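PDB 6WM6: extracellular solute-binding protein, family 5 from Chelativorans sp., which binds EDTA and related aminopolycarboxylates in the periplasm, probably delivering them to an ABC transporter for uptake into the cell. Local coordinates for residues Asn62-Leu67 with Glu204-Phe209; Phe137-Thr140 with Arg144-Pro147. All blocks are in the same frame, centred on the assembly; numbering follows the deposited sequence. Where two conformers were deposited one is given.

Interaction 1: Asn62-Leu67 with Glu204-Phe209; sequences NVTSAL and ESYNNF
Asn-62 lays its amide nitrogen over one face of the Tyr-206 ring, and Thr-64 meets the same tyrosine at the edge through the phenol oxygen. ND2 of Asn-62 sits 3.3 Å above the ring plane, displaced toward the CE1 rim, and the amide stands nearly upright on the ring, the two planes 80° apart. From there ND2 also sends a weak hydrogen bond of 3.4 Å to the backbone O of Tyr-206. The tyrosine ring extends from its helix toward the turn because CG lies opposite the backbone N (chi1 -179°), and OH donates to Thr-64 OG1 over 2.7 Å. That oxygen in turn donates to Asn-62 OD1 at 2.8 Å, forming a relay of hydroxyl, hydroxyl and amide that fixes the rotation of the asparagine side chain. The turn Asn-62 to Ser-65, of type I, is tightened further: Asn-62 O accepts from both the backbone N of Ser-65 and its OG, the latter at 2.8 Å. Gln-141 gives the phenol a second partner. The buried contact thus joins the loop between strand 49-54 and helix 71-77 to helix 202-212, with helix 131-141 packing against Thr-64 and Tyr-206.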
ATOM      1  N   ASN A  62      12.684 -10.530   0.606  1.00 20.08           N
ATOM      2  CA  ASN A  62      13.114  -9.276   1.216  1.00 16.91           C
ATOM      3  C   ASN A  62      12.136  -8.185   0.801  1.00 18.19           C
ATOM      4  O   ASN A  62      12.265  -7.583  -0.271  1.00 17.73           O
ATOM      5  CB  ASN A  62      14.546  -8.979   0.770  1.00 19.00           C
ATOM      6  CG  ASN A  62      15.077  -7.678   1.307  1.00 18.20           C
ATOM      7  OD1 ASN A  62      14.364  -6.897   1.970  1.00 18.89           O
ATOM      8  ND2 ASN A  62      16.371  -7.428   1.031  1.00 19.98           N
ATOM      9  N   VAL A  63      11.165  -7.908   1.666  1.00 17.36           N
ATOM     10  CA  VAL A  63      10.087  -6.980   1.318  1.00 17.43           C
ATOM     11  C   VAL A  63      10.600  -5.574   1.075  1.00 17.47           C
ATOM     12  O   VAL A  63       9.918  -4.764   0.433  1.00 19.08           O
ATOM     13  CB  VAL A  63       8.986  -7.011   2.397  1.00 17.44           C
ATOM     14  CG1 VAL A  63       9.405  -6.269   3.648  1.00 18.78           C
ATOM     15  CG2 VAL A  63       7.683  -6.450   1.831  1.00 20.31           C
ATOM     16  N   THR A  64      11.768  -5.230   1.623  1.00 17.13           N
ATOM     17  CA  THR A  64      12.336  -3.900   1.469  1.00 17.26           C
ATOM     18  C   THR A  64      13.026  -3.710   0.128  1.00 17.52           C
ATOM     19  O   THR A  64      13.396  -2.577  -0.219  1.00 18.78           O
ATOM     20  CB  THR A  64      13.264  -3.513   2.619  1.00 17.48           C
ATOM     21  OG1 THR A  64      14.531  -4.185   2.499  1.00 18.85           O
ATOM     22  CG2 THR A  64      12.631  -3.852   3.971  1.00 19.93           C
ATOM     23  N   SER A  65      13.258  -4.783  -0.620  1.00 17.78           N
ATOM     24  CA  SER A  65      13.927  -4.670  -1.911  1.00 17.96           C
ATOM     25  C   SER A  65      12.942  -4.250  -2.986  1.00 18.78           C
ATOM     26  O   SER A  65      11.724  -4.344  -2.813  1.00 19.23           O
ATOM     27  CB  SER A  65      14.591  -5.999  -2.295  1.00 18.71           C
ATOM     28  OG  SER A  65      13.637  -7.000  -2.648  1.00 18.69           O
ATOM     29  N   ALA A  66      13.485  -3.799  -4.118  1.00 20.88           N
ATOM     30  CA  ALA A  66      12.620  -3.377  -5.217  1.00 22.42           C
ATOM     31  C   ALA A  66      11.718  -4.515  -5.678  1.00 21.77           C
ATOM     32  O   ALA A  66      10.515  -4.315  -5.896  1.00 23.82           O
ATOM     33  CB  ALA A  66      13.461  -2.856  -6.379  1.00 26.14           C
ATOM     34  N   LEU A  67      12.273  -5.724  -5.813  1.00 22.15           N
ATOM     35  CA  LEU A  67      11.493  -6.839  -6.339  1.00 23.16           C
ATOM     36  C   LEU A  67      10.659  -7.533  -5.279  1.00 22.55           C
ATOM     37  O   LEU A  67       9.665  -8.180  -5.618  1.00 26.05           O
ATOM     38  CB  LEU A  67      12.415  -7.854  -7.009  1.00 27.28           C
ATOM     39  CG  LEU A  67      13.208  -7.330  -8.214  1.00 40.16           C
ATOM     40  CD1 LEU A  67      14.076  -8.423  -8.813  1.00 53.26           C
ATOM     41  CD2 LEU A  67      12.266  -6.768  -9.260  1.00 42.36           C
ATOM     42  N   GLU A 204      25.918  -7.668  -1.425  1.00 25.12           N
ATOM     43  CA  GLU A 204      25.743  -9.089  -1.693  1.00 26.36           C
ATOM     44  C   GLU A 204      24.748  -9.710  -0.721  1.00 23.56           C
ATOM     45  O   GLU A 204      23.854 -10.460  -1.123  1.00 25.18           O
ATOM     46  CB  GLU A 204      27.113  -9.779  -1.594  1.00 36.62           C
ATOM     47  CG  GLU A 204      27.099 -11.301  -1.589  1.00 65.08           C
ATOM     48  CD  GLU A 204      26.703 -11.899  -2.924  1.00 79.27           C
ATOM     49  OE1 GLU A 204      26.215 -13.051  -2.935  1.00 77.96           O
ATOM     50  OE2 GLU A 204      26.875 -11.220  -3.959  1.00 85.68           O
ATOM     51  N   SER A 205      24.885  -9.406   0.570  1.00 22.86           N
ATOM     52  CA  SER A 205      24.018 -10.030   1.562  1.00 20.96           C
ATOM     53  C   SER A 205      22.579  -9.545   1.444  1.00 20.91           C
ATOM     54  O   SER A 205      21.649 -10.330   1.659  1.00 21.42           O
ATOM     55  CB  SER A 205      24.566  -9.800   2.971  1.00 26.93           C
ATOM     56  OG  SER A 205      24.531  -8.429   3.326  1.00 23.67           O
ATOM     57  N   TYR A 206      22.378  -8.278   1.090  1.00 19.87           N
ATOM     58  CA  TYR A 206      21.038  -7.731   0.938  1.00 21.06           C
ATOM     59  C   TYR A 206      20.385  -8.205  -0.353  1.00 21.24           C
ATOM     60  O   TYR A 206      19.207  -8.633  -0.356  1.00 20.36           O
ATOM     61  CB  TYR A 206      21.124  -6.206   0.993  1.00 19.98           C
ATOM     62  CG  TYR A 206      19.799  -5.498   0.877  1.00 18.68           C
ATOM     63  CD1 TYR A 206      19.014  -5.262   2.000  1.00 18.95           C
ATOM     64  CD2 TYR A 206      19.323  -5.065  -0.359  1.00 19.20           C
ATOM     65  CE1 TYR A 206      17.795  -4.587   1.895  1.00 19.44           C
ATOM     66  CE2 TYR A 206      18.119  -4.405  -0.465  1.00 19.48           C
ATOM     67  CZ  TYR A 206      17.359  -4.176   0.668  1.00 18.39           C
ATOM     68  OH  TYR A 206      16.166  -3.504   0.523  1.00 20.19           O
ATOM     69  N   ASN A 207      21.124  -8.130  -1.459  1.00 22.78           N
ATOM     70  CA  ASN A 207      20.573  -8.462  -2.763  1.00 21.50           C
ATOM     71  C   ASN A 207      20.472  -9.967  -2.999  1.00 25.00           C
ATOM     72  O   ASN A 207      19.630 -10.397  -3.795  1.00 26.75           O
ATOM     73  CB  ASN A 207      21.448  -7.858  -3.876  1.00 22.98           C
ATOM     74  CG  ASN A 207      21.393  -6.352  -3.929  1.00 22.23           C
ATOM     75  OD1 ASN A 207      20.419  -5.724  -3.524  1.00 24.02           O
ATOM     76  ND2 ASN A 207      22.442  -5.747  -4.465  1.00 25.42           N
ATOM     77  N   ASN A 208      21.311 -10.776  -2.351  1.00 24.37           N
ATOM     78  CA  ASN A 208      21.344 -12.215  -2.587  0.55 23.16           C
ATOM     79  C   ASN A 208      20.861 -12.989  -1.365  1.00 26.22           C
ATOM     80  O   ASN A 208      19.738 -13.487  -1.371  1.00 27.04           O
ATOM     81  CB  ASN A 208      22.742 -12.635  -3.048  0.55 24.56           C
ATOM     82  CG  ASN A 208      23.189 -11.874  -4.288  0.55 31.01           C
ATOM     83  OD1 ASN A 208      24.290 -11.325  -4.333  0.55 45.17           O
ATOM     84  ND2 ASN A 208      22.321 -11.816  -5.291  0.55 30.89           N
ATOM     85  N   PHE A 209      21.659 -13.076  -0.301  1.00 22.42           N
ATOM     86  CA  PHE A 209      21.267 -13.858   0.874  1.00 22.47           C
ATOM     87  C   PHE A 209      19.860 -13.533   1.369  1.00 21.02           C
ATOM     88  O   PHE A 209      19.026 -14.433   1.512  1.00 22.81           O
ATOM     89  CB  PHE A 209      22.299 -13.655   1.989  1.00 23.72           C
ATOM     90  CG  PHE A 209      21.925 -14.278   3.300  1.00 23.48           C
ATOM     91  CD1 PHE A 209      21.808 -15.669   3.426  1.00 24.87           C
ATOM     92  CD2 PHE A 209      21.710 -13.488   4.418  1.00 23.45           C
ATOM     93  CE1 PHE A 209      21.470 -16.227   4.651  1.00 24.61           C
ATOM     94  CE2 PHE A 209      21.366 -14.057   5.646  1.00 25.64           C
ATOM     95  CZ  PHE A 209      21.251 -15.430   5.750  1.00 24.06           C
TER

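Interaction 2: Phe137-Thr140 with Arg144-Pro147; sequences FWKT and RDCP
The indole of Trp-138 has one carboxylate oxygen of Asp-145, OD2, over the rim of one face, 4.2 Å from CH2 of the six-membered ring, the ring and carboxylate planes 60° apart. Arg-144 reaches the same indole obliquely: NH2 comes within 3.9 Å of CZ2, which lies at the edge of the guanidinium. The arginine chain bends at chi3 (-59°), bringing its end back to the tryptophan. Both groups are drawn to one acceptor, since Trp-138 NE1 and Arg-144 NH2 each hydrogen-bond to the carbonyl of Ile-160, while Asn-142 holds OD2 of Asp-145. Alongside, the aliphatic part of Lys-139 packs on the aspartate, where Lys-139 CG lies 3.8 Å from Asp-145 CB. The charged ends do not meet: Lys-139 NZ and Asp-145 OD1 are 4.9 Å apart, bridged by a water that donates to OD1 and receives only a weak bond from NZ. A second water joins the backbones, giving a 2.7 Å hydrogen bond to Lys-139 O and taking one of 2.8 Å from Cys-146 N. Cys-146 CB rests 3.6 Å from that same Lys-139 O. The whole is a loop leaving the C-terminal end of helix 131-141 that swings out and then passes beside the helix's last turn in roughly the same sense, joined by water and side-chain packing, with the disulfide Cys-146 to Cys-149 closing a small ring within the loop.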
ATOM      1  N   PHE A 137      20.497  -2.297   8.618  1.00 19.25           N
ATOM      2  CA  PHE A 137      19.362  -1.900   7.796  1.00 17.30           C
ATOM      3  C   PHE A 137      19.514  -0.477   7.282  1.00 17.86           C
ATOM      4  O   PHE A 137      19.277  -0.200   6.096  1.00 18.87           O
ATOM      5  CB  PHE A 137      18.059  -2.049   8.568  1.00 17.72           C
ATOM      6  CG  PHE A 137      16.838  -1.844   7.715  1.00 17.35           C
ATOM      7  CD1 PHE A 137      16.626  -2.639   6.602  1.00 18.32           C
ATOM      8  CD2 PHE A 137      15.933  -0.839   7.989  1.00 17.79           C
ATOM      9  CE1 PHE A 137      15.525  -2.473   5.800  1.00 19.80           C
ATOM     10  CE2 PHE A 137      14.806  -0.660   7.190  1.00 18.36           C
ATOM     11  CZ  PHE A 137      14.602  -1.478   6.094  1.00 20.40           C
ATOM     12  N   TRP A 138      19.888   0.450   8.172  1.00 18.03           N
ATOM     13  CA  TRP A 138      20.134   1.830   7.753  1.00 17.93           C
ATOM     14  C   TRP A 138      21.146   1.916   6.617  1.00 19.74           C
ATOM     15  O   TRP A 138      20.921   2.633   5.633  1.00 20.22           O
ATOM     16  CB  TRP A 138      20.617   2.627   8.967  1.00 19.66           C
ATOM     17  CG  TRP A 138      21.186   4.003   8.690  1.00 19.40           C
ATOM     18  CD1 TRP A 138      20.525   5.085   8.213  1.00 20.73           C
ATOM     19  CD2 TRP A 138      22.530   4.418   8.934  1.00 20.48           C
ATOM     20  NE1 TRP A 138      21.392   6.163   8.119  1.00 21.28           N
ATOM     21  CE2 TRP A 138      22.618   5.774   8.575  1.00 20.68           C
ATOM     22  CE3 TRP A 138      23.668   3.774   9.443  1.00 21.81           C
ATOM     23  CZ2 TRP A 138      23.798   6.502   8.680  1.00 22.15           C
ATOM     24  CZ3 TRP A 138      24.837   4.490   9.546  1.00 23.93           C
ATOM     25  CH2 TRP A 138      24.897   5.850   9.170  1.00 23.48           C
ATOM     26  N   LYS A 139      22.240   1.158   6.712  1.00 18.95           N
ATOM     27  CA  LYS A 139      23.245   1.191   5.649  1.00 21.42           C
ATOM     28  C   LYS A 139      22.691   0.672   4.328  1.00 21.65           C
ATOM     29  O   LYS A 139      23.055   1.188   3.269  1.00 23.59           O
ATOM     30  CB  LYS A 139      24.501   0.413   6.058  1.00 22.60           C
ATOM     31  CG  LYS A 139      25.324   1.145   7.101  1.00 24.44           C
ATOM     32  CD  LYS A 139      26.677   0.489   7.345  1.00 28.02           C
ATOM     33  CE  LYS A 139      27.479   1.329   8.332  1.00 41.05           C
ATOM     34  NZ  LYS A 139      28.865   0.821   8.545  1.00 54.37           N
ATOM     35  N   THR A 140      21.785  -0.311   4.357  1.00 19.38           N
ATOM     36  CA  THR A 140      21.200  -0.771   3.100  1.00 19.42           C
ATOM     37  C   THR A 140      20.232   0.251   2.515  1.00 20.79           C
ATOM     38  O   THR A 140      19.997   0.247   1.304  1.00 22.01           O
ATOM     39  CB  THR A 140      20.465  -2.120   3.228  1.00 19.27           C
ATOM     40  OG1 THR A 140      19.261  -1.984   4.005  1.00 19.79           O
ATOM     41  CG2 THR A 140      21.362  -3.195   3.825  1.00 20.57           C
ATOM     42  N   ARG A 144      23.836   5.750   0.638  1.00 26.53           N
ATOM     43  CA  ARG A 144      25.248   6.129   0.685  1.00 30.60           C
ATOM     44  C   ARG A 144      26.177   4.954   0.947  1.00 30.80           C
ATOM     45  O   ARG A 144      27.123   4.735   0.183  1.00 34.09           O
ATOM     46  CB  ARG A 144      25.470   7.200   1.760  1.00 31.72           C
ATOM     47  CG  ARG A 144      24.764   8.503   1.475  1.00 30.70           C
ATOM     48  CD  ARG A 144      25.089   9.556   2.522  1.00 30.12           C
ATOM     49  NE  ARG A 144      24.702   9.138   3.872  1.00 28.28           N
ATOM     50  CZ  ARG A 144      23.495   9.338   4.405  1.00 26.92           C
ATOM     51  NH1 ARG A 144      22.539   9.919   3.695  1.00 25.93           N
ATOM     52  NH2 ARG A 144      23.256   8.929   5.635  1.00 27.85           N
ATOM     53  N   ASP A 145      25.934   4.180   2.003  1.00 28.94           N
ATOM     54  CA  ASP A 145      26.859   3.120   2.388  1.00 31.67           C
ATOM     55  C   ASP A 145      26.761   1.871   1.517  1.00 39.88           C
ATOM     56  O   ASP A 145      27.692   1.057   1.536  1.00 50.04           O
ATOM     57  CB  ASP A 145      26.635   2.763   3.867  1.00 31.43           C
ATOM     58  CG  ASP A 145      27.149   3.838   4.813  1.00 33.50           C
ATOM     59  OD1 ASP A 145      28.385   4.009   4.895  1.00 44.94           O
ATOM     60  OD2 ASP A 145      26.339   4.527   5.465  1.00 28.56           O
ATOM     61  N   CYS A 146      25.688   1.703   0.750  1.00 31.64           N
ATOM     62  CA  CYS A 146      25.506   0.536  -0.122  1.00 42.36           C
ATOM     63  C   CYS A 146      24.797   0.982  -1.391  1.00 29.95           C
ATOM     64  O   CYS A 146      23.626   0.661  -1.615  1.00 31.45           O
ATOM     65  CB  CYS A 146      24.695  -0.565   0.576  1.00 65.06           C
ATOM     66  SG  CYS A 146      24.333  -2.033  -0.496  1.00 69.52           S
ATOM     67  N   PRO A 147      25.489   1.713  -2.267  1.00 30.97           N
ATOM     68  CA  PRO A 147      24.814   2.212  -3.480  1.00 35.11           C
ATOM     69  C   PRO A 147      24.304   1.105  -4.389  1.00 35.60           C
ATOM     70  O   PRO A 147      23.446   1.365  -5.239  1.00 38.22           O
ATOM     71  CB  PRO A 147      25.893   3.062  -4.174  1.00 41.88           C
ATOM     72  CG  PRO A 147      26.992   3.232  -3.161  1.00 45.51           C
ATOM     73  CD  PRO A 147      26.925   2.045  -2.253  1.00 38.73           C
TER
HETATM   74  O   HOH W   1      23.106   2.679   0.966  1.00 24.79           O
HETATM   75  O   HOH W   2      29.945   1.527   5.392  1.00 42.05           O

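The two contacts illustrate how neighbouring loops can share a helical framework. Their centres lie 12 Å apart, and interaction 2 is nested within the chain loop that interaction 1 closes. They meet directly at two points of nonpolar packing: Tyr-206 CD1 is 3.6 Å from Thr-140 CG2, and Thr-64 CG2 is 3.7 Å from Phe-137 CE1. Helix 131-141 therefore lies against both partners of interaction 1, while Trp-138, Lys-139 and Thr-140 of the same helix meet the loop 144-147 in interaction 2. Helix 202-212 is also shared, for Ala-203 touches Cys-146 and Ile-202 touches Lys-139 and Thr-140. Beyond the disulfide, Leu-150 hydrogen-bonds through its backbone to Ala-66 and through N to Asn-207 OD1.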